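Local coordinates for protein glutathione peroxidase (Schistosoma mansoni, PDB 2V1M) that reduces hydrogen peroxide to water at the expense of glutathione, as a selenocysteine-type peroxidase with a thioredoxin-like fold, at residues E27-G31 / H32-I36; D112-Y115 / K116-S120. One frame throughout, in Å; residues are numbered along the deposited sequence.

Contact 1 of 2, residues E27-G31 / H32-I36; sequences EKYRG and HVCLI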
# COMPACT_ATOMS: atom_id res chain seq x y z
N GLU A 27 -8.01 -3.35 11.60
CA GLU A 27 -9.33 -4.00 11.76
C GLU A 27 -10.39 -3.37 10.84
O GLU A 27 -11.33 -4.05 10.44
CB GLU A 27 -9.80 -3.87 13.21
CG GLU A 27 -9.12 -4.84 14.18
CD GLU A 27 -9.74 -6.23 14.11
OE1 GLU A 27 -10.85 -6.33 13.55
OE2 GLU A 27 -9.10 -7.18 14.59
N LYS A 28 -10.23 -2.08 10.53
CA LYS A 28 -11.09 -1.35 9.57
C LYS A 28 -11.29 -2.12 8.27
O LYS A 28 -12.36 -2.01 7.63
CB LYS A 28 -10.45 0.07 9.25
CG LYS A 28 -11.13 0.89 8.17
CD LYS A 28 -10.48 2.28 8.06
CE LYS A 28 -11.00 3.07 6.87
NZ LYS A 28 -10.65 4.50 6.92
N TYR A 29 -10.28 -2.88 7.86
CA TYR A 29 -10.24 -3.51 6.54
C TYR A 29 -10.71 -4.97 6.53
O TYR A 29 -10.63 -5.64 5.50
CB TYR A 29 -8.84 -3.36 5.94
CG TYR A 29 -8.48 -1.90 5.76
CD1 TYR A 29 -9.06 -1.16 4.74
CD2 TYR A 29 -7.65 -1.25 6.65
CE1 TYR A 29 -8.79 0.19 4.61
CE2 TYR A 29 -7.37 0.14 6.54
CZ TYR A 29 -7.96 0.84 5.51
OH TYR A 29 -7.66 2.18 5.42
N ARG A 30 -11.22 -5.45 7.67
CA ARG A 30 -11.70 -6.84 7.73
C ARG A 30 -12.74 -7.08 6.63
O ARG A 30 -13.69 -6.31 6.46
CB ARG A 30 -12.34 -7.13 9.08
CG ARG A 30 -12.45 -8.61 9.38
CD ARG A 30 -12.82 -8.86 10.84
NE ARG A 30 -11.73 -8.73 11.84
CZ ARG A 30 -10.93 -9.73 12.20
NH1 ARG A 30 -11.02 -10.89 11.58
NH2 ARG A 30 -9.99 -9.56 13.14
N GLY A 31 -12.56 -8.18 5.91
CA GLY A 31 -13.51 -8.58 4.89
C GLY A 31 -13.30 -7.96 3.52
O GLY A 31 -14.03 -8.32 2.60
N HIS A 32 -12.34 -7.05 3.39
CA HIS A 32 -12.03 -6.38 2.11
C HIS A 32 -10.68 -6.84 1.59
O HIS A 32 -9.79 -7.14 2.37
CB HIS A 32 -12.07 -4.86 2.31
CG HIS A 32 -13.48 -4.37 2.53
ND1 HIS A 32 -13.81 -3.31 3.35
CD2 HIS A 32 -14.66 -4.82 2.02
CE1 HIS A 32 -15.12 -3.14 3.34
NE2 HIS A 32 -15.66 -4.03 2.54
N VAL A 33 -10.55 -6.89 0.28
CA VAL A 33 -9.24 -7.15 -0.33
C VAL A 33 -8.45 -5.85 -0.26
O VAL A 33 -9.00 -4.80 -0.59
CB VAL A 33 -9.41 -7.63 -1.79
CG1 VAL A 33 -8.07 -7.71 -2.53
CG2 VAL A 33 -10.14 -8.95 -1.84
N CYS A 34 -7.17 -5.93 0.15
CA CYS A 34 -6.36 -4.74 0.26
C CYS A 34 -5.15 -4.82 -0.64
O CYS A 34 -4.50 -5.88 -0.76
CB CYS A 34 -5.88 -4.49 1.71
SG CYS A 34 -7.22 -4.27 2.90
N LEU A 35 -4.82 -3.68 -1.25
CA LEU A 35 -3.59 -3.53 -2.02
C LEU A 35 -2.76 -2.48 -1.29
O LEU A 35 -3.20 -1.33 -1.18
CB LEU A 35 -3.88 -3.11 -3.46
CG LEU A 35 -2.62 -3.11 -4.35
CD1 LEU A 35 -2.06 -4.54 -4.57
CD2 LEU A 35 -2.94 -2.42 -5.68
N ILE A 36 -1.62 -2.90 -0.72
CA ILE A 36 -0.82 -2.05 0.13
C ILE A 36 0.43 -1.63 -0.63
O ILE A 36 1.22 -2.52 -1.08
CB ILE A 36 -0.48 -2.77 1.47
CG1 ILE A 36 -1.79 -3.20 2.16
CG2 ILE A 36 0.37 -1.83 2.32
CD1 ILE A 36 -1.59 -3.91 3.50
O HOH W 1 -12.46 -1.59 4.82
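Y29 and H32 close a type II beta turn that carries the chain out of the short 3-10 segment 27-29 and into strand 33-39, the middle strand of the thioredoxin-like sheet. The turn is pinned by its backbone bond: H32 N donates to Y29 O at 3.1 Å. G31 sits at the third position with a positive phi of 86°, where a CB would jam against the carbonyl O of R30; its own carbonyl is taken by R141.

A second polar link runs through a water. It gives a hydrogen to K28 O and lies 2.6 Å from H32 ND1, in the plane of the imidazole and at its edge, so the 3-10 segment and the histidine ring are bridged outside the turn itself. R30 O lies over one face of that ring, toward its rim.

From the second position of the turn, R30 reaches back to E27 in a side-on salt bridge. NE meets E27 OE1 at 3.1 Å and NH2 meets E27 OE2 at 2.9 Å. Both oxygens lie in or near the guanidinium plane, but the nitrogens stand some 25° out of the carboxylate plane, on its syn sides; the paired bonds probably restrain how the two groups rotate.

On the buried side the tyrosine and C34 make the contact. Y29 is overlaid on one face by CG of K28, while its OH bonds to D99; R66 and L68 of strand 65-71 also touch its side chain. C34 points its CB at the turn, and with SG anti to its carbonyl carbon (chi1 -60°) the sulfur comes to the root of the tyrosine. It stands 4.8 Å from the Y29 ring centroid, in an oblique sulfur-aromatic contact, and its closest approach is SG to Y29 CB, 3.6 Å.

Contact 2 of 2, residues D112-Y115 / K116-S120; sequences DDLY and KFLKS
K116 N donates to D112 O at 3.0 Å, the first of four i to i+4 bonds that run through the opening turns of helix 113-121; F117, L118 and K119 repeat the pattern onto D113, L114 and Y115. L118 N to L114 O is the shortest, at 2.8 Å. D112 is the N-cap: its OD1 accepts from L114 N at 2.9 Å on the anti side of the carboxylate, so a backbone N-H of the first turn is satisfied by a side chain. Farther along, S120 OG turns back to donate to F117 O at 2.7 Å.

On the outer side D113 and K116 are joined through a water that donates to D113 OD1 and accepts from K116 NZ. The charged atoms themselves stay 4.4 Å apart, OD1 to NZ, too far for a salt bridge, and K116 NZ also bonds to S109 O. The K116 chain runs out at a slant across D113, its CD 3.8 Å from D113 OD1.

The inner side is packing one turn apart. L118 CD1 sits almost squarely over the face of the Y115 ring, 4.2 Å from its centroid and 7° off the normal, a CH-pi contact. The same methyl also touches L114 CG at 4.0 Å, from a direction roughly at right angles to the ring contact.

These side chains lay the helix against the sheet: Y115 rests on I36 and N38 of strand 33-39, L118 on I36 and on P145 of strand 145-149, while the ring of F117 meets that of F14 at an inclination of about 45°.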
# COMPACT_ATOMS: atom_id res chain seq x y z
N ASP A 112 7.86 -0.06 10.05
CA ASP A 112 6.56 -0.27 10.68
C ASP A 112 6.33 -1.78 10.82
O ASP A 112 6.62 -2.56 9.90
CB ASP A 112 5.45 0.37 9.85
CG ASP A 112 4.18 0.51 10.65
OD1 ASP A 112 3.38 -0.45 10.68
OD2 ASP A 112 3.99 1.60 11.24
N ASP A 113 5.72 -2.18 11.93
CA ASP A 113 5.37 -3.60 12.11
C ASP A 113 4.50 -4.15 10.99
O ASP A 113 4.63 -5.34 10.65
CB ASP A 113 4.69 -3.82 13.46
CG ASP A 113 5.65 -3.66 14.64
OD1 ASP A 113 6.89 -3.67 14.45
OD2 ASP A 113 5.14 -3.55 15.78
N LEU A 114 3.67 -3.31 10.36
CA LEU A 114 2.87 -3.81 9.24
C LEU A 114 3.82 -4.35 8.13
O LEU A 114 3.55 -5.42 7.55
CB LEU A 114 2.01 -2.69 8.68
CG LEU A 114 1.34 -3.02 7.32
CD1 LEU A 114 0.35 -4.18 7.45
CD2 LEU A 114 0.66 -1.77 6.80
N TYR A 115 4.88 -3.61 7.83
CA TYR A 115 5.80 -4.04 6.79
C TYR A 115 6.69 -5.18 7.22
O TYR A 115 7.01 -6.05 6.40
CB TYR A 115 6.59 -2.85 6.21
CG TYR A 115 5.81 -2.17 5.10
CD1 TYR A 115 6.12 -2.40 3.77
CD2 TYR A 115 4.85 -1.23 5.41
CE1 TYR A 115 5.41 -1.72 2.74
CE2 TYR A 115 4.15 -0.53 4.41
CZ TYR A 115 4.45 -0.79 3.08
OH TYR A 115 3.77 -0.16 2.05
N LYS A 116 7.09 -5.22 8.49
CA LYS A 116 7.76 -6.43 8.99
C LYS A 116 6.87 -7.65 8.73
O LYS A 116 7.33 -8.70 8.26
CB LYS A 116 8.12 -6.30 10.47
CG LYS A 116 9.12 -5.17 10.72
CD LYS A 116 9.59 -5.15 12.19
CE LYS A 116 10.64 -4.07 12.40
NZ LYS A 116 11.19 -4.13 13.80
N PHE A 117 5.59 -7.51 9.03
CA PHE A 117 4.64 -8.60 8.82
C PHE A 117 4.49 -8.94 7.33
O PHE A 117 4.54 -10.14 6.94
CB PHE A 117 3.28 -8.23 9.43
CG PHE A 117 2.22 -9.26 9.17
CD1 PHE A 117 2.23 -10.50 9.86
CD2 PHE A 117 1.19 -9.02 8.26
CE1 PHE A 117 1.25 -11.44 9.63
CE2 PHE A 117 0.19 -9.97 8.03
CZ PHE A 117 0.22 -11.18 8.73
N LEU A 118 4.24 -7.94 6.48
CA LEU A 118 4.06 -8.21 5.05
C LEU A 118 5.27 -8.98 4.50
O LEU A 118 5.11 -9.98 3.79
CB LEU A 118 3.88 -6.90 4.30
CG LEU A 118 2.56 -6.15 4.58
CD1 LEU A 118 2.63 -4.78 3.91
CD2 LEU A 118 1.36 -6.95 4.07
N LYS A 119 6.47 -8.48 4.80
CA LYS A 119 7.70 -9.12 4.30
C LYS A 119 7.90 -10.52 4.89
O LYS A 119 8.51 -11.36 4.24
CB LYS A 119 8.91 -8.25 4.59
CG LYS A 119 8.94 -6.94 3.80
CD LYS A 119 10.26 -6.20 3.98
CE LYS A 119 10.49 -5.74 5.40
NZ LYS A 119 11.82 -5.11 5.51
N SER A 120 7.35 -10.77 6.09
CA SER A 120 7.47 -12.10 6.69
C SER A 120 6.55 -13.12 6.00
O SER A 120 6.74 -14.34 6.18
CB SER A 120 7.14 -12.08 8.19
OG SER A 120 5.76 -12.03 8.44
O HOH W 2 9.00 -4.68 15.67

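In the fold
Contact 1 starts the central strand of the sheet, and contact 2 is the opening of a helix laid over that strand; their centres are 15 Å apart. I36 joins them directly: its CG2 lies 3.8 Å from Y115 OH and 4.0 Å from L118 CD1, both plain packing. The strand begun at contact 1 ends at residue 39, shortly before C43, the active-site position by similarity, which is modified to a sulfonic acid in this crystal. A bound lithium ion lies about 9 Å from the side chain of K119, on the contact 2 side.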